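Local coordinates for protein porin (Rhodobacter blasticus, PDB 3PRN) that forms trimeric outer-membrane channels through which small hydrophilic solutes of up to about 0.6 kDa diffuse passively, at residues G6-L12 / V283-F289; K50-D56 / Y117-Y121; M100-S106 / K266-Q272. The protein carries 1 engineered substitution. All coordinates share one frame. Where two conformers were deposited one is given. Residues are numbered along the deposited sequence.

In the fold
All three contacts belong to one 16-stranded antiparallel porin barrel and illustrate how it is closed and then narrowed. Contact 1 is the closure, joining first strand 2-15 to last strand 279-288, so contacts 2 and 3 are nested within its span of the chain. Both of these bring parts of the long loop between helix 88-91 and strand 131-138 against the inner wall: residues 100-106 on strand 265-273, residues 117-121 on strand 46-56; along the chain the two cross. Centres of contacts 1 and 3 lie about 11 Å apart and the contacts touch, through neighbouring strands 279-288 and 265-273. Contact 2 is about 17 Å from contact 1 and 21 Å from contact 3, between centres.

Contact 1. Residues G6-L12 / V283-F289; sequences GYGRFGL and VGVRFDF. With C8E ((hydroxyethyloxy)tri(ethyloxy)octane), chain E.
Segments 6-12 and 283-289 run antiparallel as the first and last strands of the porin barrel, their axes 4.6 Å apart at closest approach and their directions at 170°. Gly-8/Phe-287, Phe-10/Val-285 and Leu-12/Val-283 are hydrogen-bonded pairs; Tyr-7/Asp-288, Arg-9/Arg-286 and Gly-11/Gly-284 are non-hydrogen-bonded. Typical bonds are Phe-287 N to Gly-8 O, 2.9 Å, and Leu-12 N to Val-283 O, 2.8 Å. At the chain end, Gly-6 N donates to the carboxylate OXT of Phe-289 at 3.1 Å. The CA atoms of Gly-11 and Gly-284 come within 3.7 Å, a closeness that side chains here would prevent.

On the face bearing Tyr-7, Arg-9 and Arg-286, the extended Arg-286 (t at chi1 to chi3) lays its guanidinium flat on the Tyr-7 ring (chi1 p), CZ 3.8 Å from the centroid, while its NE bonds Asp-288 OD1 (2.9 Å) and its NH2 forms a salt bridge with Asp-288 OD2 (2.8 Å). The opposite face is apolar: Phe-10 CE2 meets Phe-287 CE1 at 4.0 Å, and Phe-47 of the second subunit packs on Phe-287, placing this seam at the trimer interface. Gly-8 CA makes a CH-pi contact with the Phe-287 ring, 4.2 Å from its centroid.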
loop_
_atom_site.group_PDB
_atom_site.type_symbol
_atom_site.label_atom_id
_atom_site.label_comp_id
_atom_site.label_asym_id
_atom_site.label_seq_id
_atom_site.Cartn_x
_atom_site.Cartn_y
_atom_site.Cartn_z
ATOM N N GLY A 6 11.159 3.359 -8.689
ATOM C CA GLY A 6 10.198 4.437 -8.863
ATOM C C GLY A 6 10.888 5.746 -9.100
ATOM O O GLY A 6 12.092 5.792 -9.360
ATOM N N TYR A 7 10.129 6.828 -8.894
ATOM C CA TYR A 7 10.649 8.173 -9.083
ATOM C C TYR A 7 9.814 9.167 -8.283
ATOM O O TYR A 7 8.680 8.893 -7.884
ATOM C CB TYR A 7 10.662 8.585 -10.548
ATOM C CG TYR A 7 9.373 8.846 -11.280
ATOM C CD1 TYR A 7 8.620 9.984 -11.034
ATOM C CD2 TYR A 7 8.928 7.926 -12.228
ATOM C CE1 TYR A 7 7.424 10.205 -11.730
ATOM C CE2 TYR A 7 7.750 8.120 -12.944
ATOM C CZ TYR A 7 7.013 9.264 -12.685
ATOM O OH TYR A 7 5.846 9.492 -13.388
ATOM N N GLY A 8 10.465 10.292 -7.948
ATOM C CA GLY A 8 9.748 11.387 -7.339
ATOM C C GLY A 8 9.985 12.592 -8.316
ATOM O O GLY A 8 10.994 12.604 -9.039
ATOM N N ARG A 9 9.014 13.492 -8.336
ATOM C CA ARG A 9 9.199 14.729 -9.114
ATOM C C ARG A 9 8.449 15.834 -8.388
ATOM O O ARG A 9 7.366 15.586 -7.822
ATOM C CB ARG A 9 8.807 14.601 -10.571
ATOM C CG ARG A 9 7.293 14.638 -10.826
ATOM C CD ARG A 9 6.995 14.305 -12.295
ATOM N NE ARG A 9 5.581 14.455 -12.533
ATOM C CZ ARG A 9 4.940 13.940 -13.603
ATOM N NH1 ARG A 9 5.566 13.252 -14.517
ATOM N NH2 ARG A 9 3.633 14.192 -13.649
ATOM N N PHE A 10 8.982 17.058 -8.495
ATOM C CA PHE A 10 8.222 18.196 -7.928
ATOM C C PHE A 10 8.654 19.474 -8.652
ATOM O O PHE A 10 9.790 19.505 -9.164
ATOM C CB PHE A 10 8.425 18.265 -6.403
ATOM C CG PHE A 10 9.834 18.514 -5.940
ATOM C CD1 PHE A 10 10.357 19.790 -5.943
ATOM C CD2 PHE A 10 10.653 17.487 -5.491
ATOM C CE1 PHE A 10 11.662 20.052 -5.542
ATOM C CE2 PHE A 10 11.938 17.763 -5.049
ATOM C CZ PHE A 10 12.448 19.020 -5.076
ATOM N N GLY A 11 7.837 20.511 -8.675
ATOM C CA GLY A 11 8.235 21.735 -9.369
ATOM C C GLY A 11 6.985 22.651 -9.389
ATOM O O GLY A 11 6.038 22.453 -8.616
ATOM N N LEU A 12 7.031 23.610 -10.288
ATOM C CA LEU A 12 5.991 24.610 -10.422
ATOM C C LEU A 12 5.249 24.352 -11.746
ATOM O O LEU A 12 5.881 24.045 -12.757
ATOM C CB LEU A 12 6.618 26.023 -10.485
ATOM C CG LEU A 12 7.334 26.446 -9.197
ATOM C CD1 LEU A 12 8.184 27.692 -9.472
ATOM C CD2 LEU A 12 6.336 26.711 -8.085
ATOM N N VAL A 283 8.420 24.069 -14.517
ATOM C CA VAL A 283 9.838 23.892 -14.240
ATOM C C VAL A 283 9.911 22.990 -12.993
ATOM O O VAL A 283 9.256 23.273 -11.989
ATOM C CB VAL A 283 10.616 25.209 -14.055
ATOM C CG1 VAL A 283 10.187 26.021 -12.861
ATOM C CG2 VAL A 283 12.126 24.909 -13.956
ATOM N N GLY A 284 10.703 21.945 -13.071
ATOM C CA GLY A 284 10.827 21.021 -11.945
ATOM C C GLY A 284 11.961 20.009 -12.128
ATOM O O GLY A 284 12.713 20.057 -13.111
ATOM N N VAL A 285 12.034 19.122 -11.140
ATOM C CA VAL A 285 13.025 18.032 -11.097
ATOM C C VAL A 285 12.362 16.682 -10.953
ATOM O O VAL A 285 11.344 16.539 -10.276
ATOM C CB VAL A 285 13.907 18.074 -9.842
ATOM C CG1 VAL A 285 15.394 17.875 -10.140
ATOM C CG2 VAL A 285 13.797 19.370 -9.054
ATOM N N ARG A 286 12.967 15.729 -11.594
ATOM C CA ARG A 286 12.574 14.336 -11.452
ATOM C C ARG A 286 13.852 13.586 -11.001
ATOM O O ARG A 286 14.947 13.783 -11.570
ATOM C CB ARG A 286 12.061 13.766 -12.763
ATOM C CG ARG A 286 11.764 12.272 -12.653
ATOM C CD ARG A 286 11.517 11.620 -14.005
ATOM N NE ARG A 286 11.719 10.169 -13.989
ATOM C CZ ARG A 286 10.919 9.307 -14.621
ATOM N NH1 ARG A 286 9.858 9.740 -15.315
ATOM N NH2 ARG A 286 11.100 7.982 -14.622
ATOM N N PHE A 287 13.724 12.680 -10.061
ATOM C CA PHE A 287 14.814 11.854 -9.613
ATOM C C PHE A 287 14.321 10.392 -9.546
ATOM O O PHE A 287 13.249 10.109 -9.039
ATOM C CB PHE A 287 15.405 12.332 -8.305
ATOM C CG PHE A 287 14.408 12.564 -7.188
ATOM C CD1 PHE A 287 13.656 13.717 -7.126
ATOM C CD2 PHE A 287 14.228 11.575 -6.230
ATOM C CE1 PHE A 287 12.783 13.959 -6.044
ATOM C CE2 PHE A 287 13.345 11.791 -5.173
ATOM C CZ PHE A 287 12.637 12.973 -5.085
ATOM N N ASP A 288 15.111 9.477 -10.100
ATOM C CA ASP A 288 14.776 8.087 -10.216
ATOM C C ASP A 288 15.485 7.311 -9.100
ATOM O O ASP A 288 16.618 7.684 -8.766
ATOM C CB ASP A 288 15.234 7.540 -11.587
ATOM C CG ASP A 288 14.230 8.008 -12.632
ATOM O OD1 ASP A 288 14.317 9.199 -13.113
ATOM O OD2 ASP A 288 13.269 7.232 -12.994
ATOM N N PHE A 289 14.794 6.376 -8.469
ATOM C CA PHE A 289 15.391 5.622 -7.384
ATOM C C PHE A 289 15.000 4.156 -7.443
ATOM O O PHE A 289 15.560 3.438 -6.544
ATOM C CB PHE A 289 15.086 6.223 -6.010
ATOM C CG PHE A 289 13.640 6.581 -5.782
ATOM C CD1 PHE A 289 12.671 5.609 -5.747
ATOM C CD2 PHE A 289 13.304 7.923 -5.675
ATOM C CE1 PHE A 289 11.310 5.978 -5.572
ATOM C CE2 PHE A 289 11.977 8.297 -5.485
ATOM C CZ PHE A 289 10.974 7.308 -5.475
ATOM O OXT PHE A 289 14.188 3.737 -8.297
HETATM C C1 C8E E . 7.763 31.388 0.718
HETATM C C2 C8E E . 6.287 31.504 0.578
HETATM C C3 C8E E . 5.785 30.374 -0.217
HETATM C C4 C8E E . 5.659 30.914 -1.589
HETATM C C5 C8E E . 5.896 29.669 -2.393
HETATM C C6 C8E E . 6.760 29.942 -3.514
HETATM C C7 C8E E . 7.887 29.092 -3.269
HETATM C C8 C8E E . 8.517 28.580 -4.500
HETATM O O9 C8E E . 9.211 27.330 -4.411
HETATM C C10 C8E E . 10.281 27.215 -3.482
HETATM C C11 C8E E . 10.698 25.808 -3.262
HETATM O O12 C8E E . 9.916 24.710 -3.727
HETATM C C13 C8E E . 9.562 24.379 -5.071
HETATM C C14 C8E E . 10.095 24.269 -6.498
HETATM O O15 C8E E . 11.212 23.508 -7.050
HETATM C C16 C8E E . 11.957 24.424 -7.900
HETATM C C17 C8E E . 12.008 24.029 -9.354
HETATM O O18 C8E E . 13.049 23.470 -10.186
HETATM C C19 C8E E . 14.410 23.408 -9.695
HETATM C C20 C8E E . 15.567 24.405 -10.063
HETATM O O21 C8E E . 15.524 25.103 -11.325
HETATM O O HOH W 1 11.917 4.995 -12.722
HETATM O O HOH W 2 8.335 12.585 -15.052
#

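Contact 2. Residues K50-D56 / Y117-Y121; sequences KLRMQWD and YNSKY. With C8E ((hydroxyethyloxy)tri(ethyloxy)octane), chain C.
A lysine from a loop reaches along the barrel wall to an acidic strand end: Lys-120, m at chi1 and then fully extended, brings NZ to 2.6 Å from Asp-56 OD2 in a salt bridge. Gln-54 NE2 also donates to Asp-56 OD2, 3.0 Å, while its OE1 takes a bond from Arg-32; Lys-120 NZ also pairs with Asp-59, Asp-56 OD1 with Arg-30. Residues 50-56 form a beta strand whose alternate side chains, Lys-50, Arg-52, Gln-54 and Asp-56, point toward the irregular segment 117-121; the two run 57° apart, with Arg-52 and Ser-119 CA atoms 6.4 Å from each other.

Arg-52 (chi1 t, chi3 m) gives NH1 to Ser-119 OG at 3.0 Å, and its NE bonds to Asn-34. Tyr-117 (chi1 t) offers a ring face to Lys-50, whose NZ is 5.0 Å from the centroid, a cation-pi contact. Water fills the gaps: one bridges Lys-50 O (2.8 Å) and Tyr-117 OH (2.6 Å), the latter also bonded to Asn-67; another links Gln-54 N and Ser-119 O, each 2.9 Å away. Such polar docking of an inward-folded loop on the barrel wall is characteristic of the porin eyelet.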
loop_
_atom_site.group_PDB
_atom_site.type_symbol
_atom_site.label_atom_id
_atom_site.label_comp_id
_atom_site.label_asym_id
_atom_site.label_seq_id
_atom_site.Cartn_x
_atom_site.Cartn_y
_atom_site.Cartn_z
ATOM N N LYS A 50 3.175 -7.170 -11.397
ATOM C CA LYS A 50 3.528 -5.845 -10.944
ATOM C C LYS A 50 2.311 -5.100 -10.378
ATOM O O LYS A 50 1.156 -5.260 -10.814
ATOM C CB LYS A 50 4.189 -5.088 -12.050
ATOM C CG LYS A 50 3.444 -3.888 -12.621
ATOM C CD LYS A 50 4.407 -2.916 -13.335
ATOM C CE LYS A 50 3.901 -2.433 -14.697
ATOM N NZ LYS A 50 4.896 -1.642 -15.442
ATOM N N LEU A 51 2.644 -4.284 -9.395
ATOM C CA LEU A 51 1.667 -3.434 -8.732
ATOM C C LEU A 51 2.283 -2.008 -8.717
ATOM O O LEU A 51 3.519 -1.881 -8.520
ATOM C CB LEU A 51 1.396 -3.908 -7.319
ATOM C CG LEU A 51 0.260 -3.255 -6.565
ATOM C CD1 LEU A 51 -1.090 -3.631 -7.162
ATOM C CD2 LEU A 51 0.281 -3.650 -5.099
ATOM N N ARG A 52 1.476 -0.967 -8.843
ATOM C CA ARG A 52 1.962 0.409 -8.727
ATOM C C ARG A 52 1.243 1.162 -7.589
ATOM O O ARG A 52 0.011 1.011 -7.374
ATOM C CB ARG A 52 1.703 1.180 -10.039
ATOM C CG ARG A 52 2.114 2.641 -10.061
ATOM C CD ARG A 52 2.162 3.190 -11.499
ATOM N NE ARG A 52 3.295 2.508 -12.245
ATOM C CZ ARG A 52 3.493 2.721 -13.544
ATOM N NH1 ARG A 52 2.683 3.566 -14.249
ATOM N NH2 ARG A 52 4.505 2.162 -14.184
ATOM N N MET A 53 1.963 1.990 -6.852
ATOM C CA MET A 53 1.433 2.877 -5.825
ATOM C C MET A 53 1.901 4.280 -6.269
ATOM O O MET A 53 3.080 4.562 -6.374
ATOM C CB MET A 53 1.962 2.603 -4.408
ATOM C CG MET A 53 1.398 1.223 -3.932
ATOM S SD MET A 53 2.119 0.877 -2.256
ATOM C CE MET A 53 0.970 1.880 -1.315
ATOM N N GLN A 54 0.939 5.094 -6.751
ATOM C CA GLN A 54 1.274 6.418 -7.220
ATOM C C GLN A 54 0.415 7.473 -6.529
ATOM O O GLN A 54 -0.796 7.270 -6.451
ATOM C CB GLN A 54 1.044 6.535 -8.720
ATOM C CG GLN A 54 1.476 7.891 -9.319
ATOM C CD GLN A 54 1.305 7.828 -10.835
ATOM O OE1 GLN A 54 1.980 6.962 -11.449
ATOM N NE2 GLN A 54 0.462 8.665 -11.417
ATOM N N TRP A 55 1.069 8.536 -6.084
ATOM C CA TRP A 55 0.384 9.654 -5.471
ATOM C C TRP A 55 0.676 10.903 -6.336
ATOM O O TRP A 55 1.826 11.121 -6.777
ATOM C CB TRP A 55 0.930 9.887 -4.021
ATOM C CG TRP A 55 0.312 11.134 -3.411
ATOM C CD1 TRP A 55 -0.881 11.224 -2.741
ATOM C CD2 TRP A 55 0.877 12.457 -3.424
ATOM N NE1 TRP A 55 -1.083 12.509 -2.332
ATOM C CE2 TRP A 55 -0.040 13.303 -2.748
ATOM C CE3 TRP A 55 2.022 13.022 -3.986
ATOM C CZ2 TRP A 55 0.168 14.679 -2.618
ATOM C CZ3 TRP A 55 2.253 14.383 -3.844
ATOM C CH2 TRP A 55 1.300 15.214 -3.149
ATOM N N ASP A 56 -0.339 11.708 -6.555
ATOM C CA ASP A 56 -0.225 13.003 -7.201
ATOM C C ASP A 56 -0.829 14.102 -6.318
ATOM O O ASP A 56 -1.783 13.874 -5.594
ATOM C CB ASP A 56 -0.965 12.999 -8.574
ATOM C CG ASP A 56 -0.186 12.142 -9.602
ATOM O OD1 ASP A 56 0.665 12.711 -10.288
ATOM O OD2 ASP A 56 -0.478 10.937 -9.728
ATOM N N TYR A 117 -2.389 1.439 -19.698
ATOM C CA TYR A 117 -2.182 0.959 -18.325
ATOM C C TYR A 117 -2.779 1.913 -17.279
ATOM O O TYR A 117 -2.501 3.110 -17.320
ATOM C CB TYR A 117 -0.660 0.889 -18.091
ATOM C CG TYR A 117 -0.250 0.329 -16.746
ATOM C CD1 TYR A 117 -0.395 -1.004 -16.441
ATOM C CD2 TYR A 117 0.274 1.185 -15.781
ATOM C CE1 TYR A 117 0.001 -1.512 -15.187
ATOM C CE2 TYR A 117 0.689 0.690 -14.529
ATOM C CZ TYR A 117 0.555 -0.643 -14.250
ATOM O OH TYR A 117 0.943 -1.127 -13.009
ATOM N N ASN A 118 -3.519 1.387 -16.308
ATOM C CA ASN A 118 -4.159 2.293 -15.316
ATOM C C ASN A 118 -3.247 2.411 -14.106
ATOM O O ASN A 118 -3.044 1.390 -13.391
ATOM C CB ASN A 118 -5.525 1.720 -14.894
ATOM C CG ASN A 118 -6.442 1.622 -16.127
ATOM O OD1 ASN A 118 -6.626 2.617 -16.815
ATOM N ND2 ASN A 118 -7.010 0.455 -16.360
ATOM N N SER A 119 -2.702 3.587 -13.872
ATOM C CA SER A 119 -1.754 3.740 -12.783
ATOM C C SER A 119 -2.367 3.729 -11.397
ATOM O O SER A 119 -1.584 3.486 -10.452
ATOM C CB SER A 119 -0.921 5.023 -12.928
ATOM O OG SER A 119 0.024 4.887 -13.960
ATOM N N LYS A 120 -3.652 3.978 -11.258
ATOM C CA LYS A 120 -4.295 4.102 -9.983
ATOM C C LYS A 120 -5.643 3.393 -9.919
ATOM O O LYS A 120 -6.107 2.969 -10.987
ATOM C CB LYS A 120 -4.651 5.606 -9.774
ATOM C CG LYS A 120 -3.350 6.410 -9.601
ATOM C CD LYS A 120 -3.734 7.842 -9.232
ATOM C CE LYS A 120 -2.484 8.666 -9.034
ATOM N NZ LYS A 120 -2.777 10.102 -8.830
ATOM N N TYR A 121 -6.239 3.345 -8.751
ATOM C CA TYR A 121 -7.558 2.761 -8.560
ATOM C C TYR A 121 -8.567 3.716 -9.253
ATOM O O TYR A 121 -8.206 4.847 -9.625
ATOM C CB TYR A 121 -7.843 2.647 -7.062
ATOM C CG TYR A 121 -8.143 4.006 -6.404
ATOM C CD1 TYR A 121 -9.423 4.561 -6.373
ATOM C CD2 TYR A 121 -7.116 4.714 -5.817
ATOM C CE1 TYR A 121 -9.691 5.768 -5.745
ATOM C CE2 TYR A 121 -7.340 5.933 -5.198
ATOM C CZ TYR A 121 -8.625 6.450 -5.156
ATOM O OH TYR A 121 -8.810 7.694 -4.550
HETATM C C1 C8E C . -8.944 -0.406 -2.376
HETATM C C2 C8E C . -8.003 0.674 -2.639
HETATM C C3 C8E C . -8.442 1.941 -2.050
HETATM C C4 C8E C . -9.110 2.664 -3.132
HETATM C C5 C8E C . -10.482 2.912 -2.603
HETATM C C6 C8E C . -10.706 4.311 -2.452
HETATM C C7 C8E C . -12.137 4.344 -2.545
HETATM C C8 C8E C . -12.640 5.694 -2.237
HETATM O O9 C8E C . -13.876 6.121 -2.836
HETATM C C10 C8E C . -15.053 5.667 -2.190
HETATM C C11 C8E C . -16.224 6.255 -2.939
HETATM O O12 C8E C . -16.166 7.714 -3.023
HETATM C C13 C8E C . -15.580 8.349 -4.217
HETATM C C14 C8E C . -14.217 9.106 -4.186
HETATM O O15 C8E C . -13.773 10.293 -4.931
HETATM C C16 C8E C . -12.832 9.976 -5.978
HETATM C C17 C8E C . -11.429 9.480 -5.602
HETATM O O18 C8E C . -10.307 9.262 -6.430
HETATM C C19 C8E C . -9.799 10.278 -7.329
HETATM C C20 C8E C . -8.226 10.666 -7.155
HETATM O O21 C8E C . -8.122 12.055 -6.804
HETATM O O HOH W 3 -0.217 -3.374 -12.284
HETATM O O HOH W 4 -1.393 3.677 -7.599
HETATM O O HOH W 5 0.099 8.136 -14.448
#

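Contact 3. Residues M100-S106 / K266-Q272; sequences MGYEWSS and KVSGSVQ. Engineered in segment 100-106: Trp-104 (natural residue Ala). With C8E ((hydroxyethyloxy)tri(ethyloxy)octane), chain D.
The irregular segment 100-106 packs on the beta strand 266-272 through side chains of differing length. It makes a type I turn from Gly-101 to Trp-104, closed by Trp-104 N to Gly-101 O at 3.2 Å, and flanked by Met-100 N to Ser-105 O and Ser-105 N to Met-100 O, both 3.1 Å. The two backbones are nearest at Gly-101 and Gly-269, CA to CA 4.1 Å; Gly-101 has phi 83°, and a CB there would collide with Ser-270 OG.

On the strand, Lys-266, Ser-268, Ser-270 and Gln-272 all face the loop. Gln-272 (chi1 m, chi2 t) reaches with its amide to Ser-105, just after the turn: NE2 donates chiefly to Ser-270 OG at 3.0 Å and Ser-105 OG at 3.2 Å, with a weak additional bond to Ser-105 O at 3.3 Å. Its OE1 bonds to Tyr-240, and Ser-270 OG itself bonds to Asp-282. Met-100 (chi1 p, chi2 t) sets SD 3.6 Å from Ser-270 CB. Ser-268, chi1 m, packs its CB 3.4 Å from Tyr-102 N and directs OG to Asp-258. Tyr-102, chi1 p, swings its ring away from the strand, its OH bonding to Ser-28 O beside the magnesium site of Ser-28 and Asp-57. The engineered Trp-104, Ala in the natural protein, starts with CB pointing away, yet chi1 m and chi2 107° return the indole, so that CZ2 lies 3.5 Å from Lys-266 CE.

A long loop folded inward onto the barrel wall, here carrying a mutation at the pore eyelet, is the constriction typical of general diffusion porins.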
loop_
_atom_site.group_PDB
_atom_site.type_symbol
_atom_site.label_atom_id
_atom_site.label_comp_id
_atom_site.label_asym_id
_atom_site.label_seq_id
_atom_site.Cartn_x
_atom_site.Cartn_y
_atom_site.Cartn_z
ATOM N N MET A 100 7.630 17.320 -23.308
ATOM C CA MET A 100 8.639 18.136 -22.698
ATOM C C MET A 100 8.209 18.664 -21.314
ATOM O O MET A 100 7.043 18.470 -20.941
ATOM C CB MET A 100 8.913 19.363 -23.607
ATOM C CG MET A 100 7.587 19.997 -24.084
ATOM S SD MET A 100 7.895 21.637 -24.839
ATOM C CE MET A 100 8.684 21.148 -26.347
ATOM N N GLY A 101 9.147 19.273 -20.617
ATOM C CA GLY A 101 8.872 19.803 -19.283
ATOM C C GLY A 101 8.993 18.647 -18.249
ATOM O O GLY A 101 9.066 17.455 -18.625
ATOM N N TYR A 102 8.965 19.006 -16.966
ATOM C CA TYR A 102 9.146 17.957 -15.948
ATOM C C TYR A 102 7.938 17.054 -15.816
ATOM O O TYR A 102 8.055 15.982 -15.188
ATOM C CB TYR A 102 9.536 18.588 -14.612
ATOM C CG TYR A 102 8.474 19.027 -13.657
ATOM C CD1 TYR A 102 7.793 20.206 -13.842
ATOM C CD2 TYR A 102 8.118 18.223 -12.543
ATOM C CE1 TYR A 102 6.845 20.649 -12.935
ATOM C CE2 TYR A 102 7.129 18.630 -11.654
ATOM C CZ TYR A 102 6.536 19.863 -11.838
ATOM O OH TYR A 102 5.588 20.317 -11.015
ATOM N N GLU A 103 6.818 17.358 -16.480
ATOM C CA GLU A 103 5.689 16.428 -16.409
ATOM C C GLU A 103 5.484 15.713 -17.733
ATOM O O GLU A 103 4.422 15.082 -17.852
ATOM C CB GLU A 103 4.409 17.162 -15.993
ATOM C CG GLU A 103 4.603 17.818 -14.628
ATOM C CD GLU A 103 3.459 18.793 -14.351
ATOM O OE1 GLU A 103 3.312 19.789 -15.117
ATOM O OE2 GLU A 103 2.746 18.525 -13.390
ATOM N N TRP A 104 6.410 15.739 -18.682
ATOM C CA TRP A 104 6.314 15.074 -19.964
ATOM C C TRP A 104 4.945 15.305 -20.603
ATOM O O TRP A 104 4.180 14.372 -20.838
ATOM C CB TRP A 104 6.545 13.490 -19.946
ATOM C CG TRP A 104 7.923 13.549 -19.316
ATOM C CD1 TRP A 104 8.269 13.220 -18.069
ATOM C CD2 TRP A 104 9.055 14.089 -19.985
ATOM N NE1 TRP A 104 9.644 13.607 -17.917
ATOM C CE2 TRP A 104 10.079 14.129 -19.052
ATOM C CE3 TRP A 104 9.301 14.549 -21.291
ATOM C CZ2 TRP A 104 11.350 14.659 -19.340
ATOM C CZ3 TRP A 104 10.589 15.054 -21.576
ATOM C CH2 TRP A 104 11.564 15.110 -20.643
ATOM N N SER A 105 4.643 16.557 -20.897
ATOM C CA SER A 105 3.356 16.893 -21.530
ATOM C C SER A 105 3.590 17.581 -22.895
ATOM O O SER A 105 4.652 18.151 -23.200
ATOM C CB SER A 105 2.552 17.835 -20.636
ATOM O OG SER A 105 3.232 19.071 -20.514
ATOM N N SER A 106 2.559 17.468 -23.750
ATOM C CA SER A 106 2.596 18.054 -25.073
ATOM C C SER A 106 1.173 18.054 -25.656
ATOM O O SER A 106 0.510 17.007 -25.682
ATOM C CB SER A 106 3.497 17.231 -26.034
ATOM O OG SER A 106 3.406 17.708 -27.372
ATOM N N LYS A 266 16.987 14.730 -13.329
ATOM C CA LYS A 266 16.845 15.592 -14.522
ATOM C C LYS A 266 16.033 16.817 -14.227
ATOM O O LYS A 266 14.966 16.696 -13.580
ATOM C CB LYS A 266 16.264 14.697 -15.624
ATOM C CG LYS A 266 15.669 15.440 -16.771
ATOM C CD LYS A 266 15.794 14.648 -18.050
ATOM C CE LYS A 266 14.576 13.774 -18.265
ATOM N NZ LYS A 266 15.029 12.619 -19.149
ATOM N N VAL A 267 16.513 18.026 -14.581
ATOM C CA VAL A 267 15.734 19.259 -14.337
ATOM C C VAL A 267 15.082 19.657 -15.665
ATOM O O VAL A 267 15.786 19.577 -16.700
ATOM C CB VAL A 267 16.624 20.395 -13.888
ATOM C CG1 VAL A 267 15.851 21.669 -13.528
ATOM C CG2 VAL A 267 17.355 19.914 -12.626
ATOM N N SER A 268 13.785 19.886 -15.735
ATOM C CA SER A 268 13.167 20.172 -17.030
ATOM C C SER A 268 12.151 21.297 -16.869
ATOM O O SER A 268 11.612 21.519 -15.778
ATOM C CB SER A 268 12.322 19.031 -17.614
ATOM O OG SER A 268 13.085 17.834 -17.657
ATOM N N GLY A 269 11.891 21.975 -17.960
ATOM C CA GLY A 269 10.920 23.072 -17.971
ATOM C C GLY A 269 10.363 23.260 -19.396
ATOM O O GLY A 269 10.983 22.786 -20.337
ATOM N N SER A 270 9.174 23.905 -19.509
ATOM C CA SER A 270 8.657 24.090 -20.856
ATOM C C SER A 270 7.680 25.260 -20.797
ATOM O O SER A 270 7.294 25.633 -19.708
ATOM C CB SER A 270 7.975 22.868 -21.425
ATOM O OG SER A 270 6.741 22.629 -20.741
ATOM N N VAL A 271 7.378 25.819 -21.941
ATOM C CA VAL A 271 6.364 26.873 -22.096
ATOM C C VAL A 271 5.571 26.371 -23.309
ATOM O O VAL A 271 6.161 26.015 -24.337
ATOM C CB VAL A 271 6.992 28.244 -22.171
ATOM C CG1 VAL A 271 7.695 28.442 -23.504
ATOM C CG2 VAL A 271 5.991 29.363 -21.903
ATOM N N GLN A 272 4.265 26.217 -23.207
ATOM C CA GLN A 272 3.485 25.657 -24.289
ATOM C C GLN A 272 2.188 26.413 -24.520
ATOM O O GLN A 272 1.641 27.043 -23.620
ATOM C CB GLN A 272 3.154 24.170 -23.964
ATOM C CG GLN A 272 4.402 23.308 -23.795
ATOM C CD GLN A 272 4.073 21.868 -23.479
ATOM O OE1 GLN A 272 3.299 21.200 -24.178
ATOM N NE2 GLN A 272 4.608 21.338 -22.378
HETATM C C1 C8E D . 6.195 31.507 -11.644
HETATM C C2 C8E D . 5.418 30.849 -12.721
HETATM C C3 C8E D . 6.247 30.445 -13.836
HETATM C C4 C8E D . 6.755 29.088 -13.499
HETATM C C5 C8E D . 7.070 28.538 -14.841
HETATM C C6 C8E D . 8.491 28.311 -14.925
HETATM C C7 C8E D . 8.714 28.405 -16.362
HETATM C C8 C8E D . 10.186 28.326 -16.581
HETATM O O9 C8E D . 10.704 27.671 -17.744
HETATM C C10 C8E D . 10.609 28.387 -18.971
HETATM C C11 C8E D . 10.744 27.380 -20.077
HETATM O O12 C8E D . 12.148 27.021 -20.280
HETATM C C13 C8E D . 12.521 26.961 -21.675
HETATM C C14 C8E D . 13.634 27.800 -22.380
HETATM O O15 C8E D . 13.835 27.824 -23.839
HETATM C C16 C8E D . 15.105 27.214 -24.190
HETATM C C17 C8E D . 16.306 28.165 -24.162
HETATM O O18 C8E D . 17.572 28.027 -24.831
HETATM C C19 C8E D . 18.355 26.823 -24.633
HETATM C C20 C8E D . 19.498 26.642 -23.545
HETATM O O21 C8E D . 18.980 26.630 -22.190
#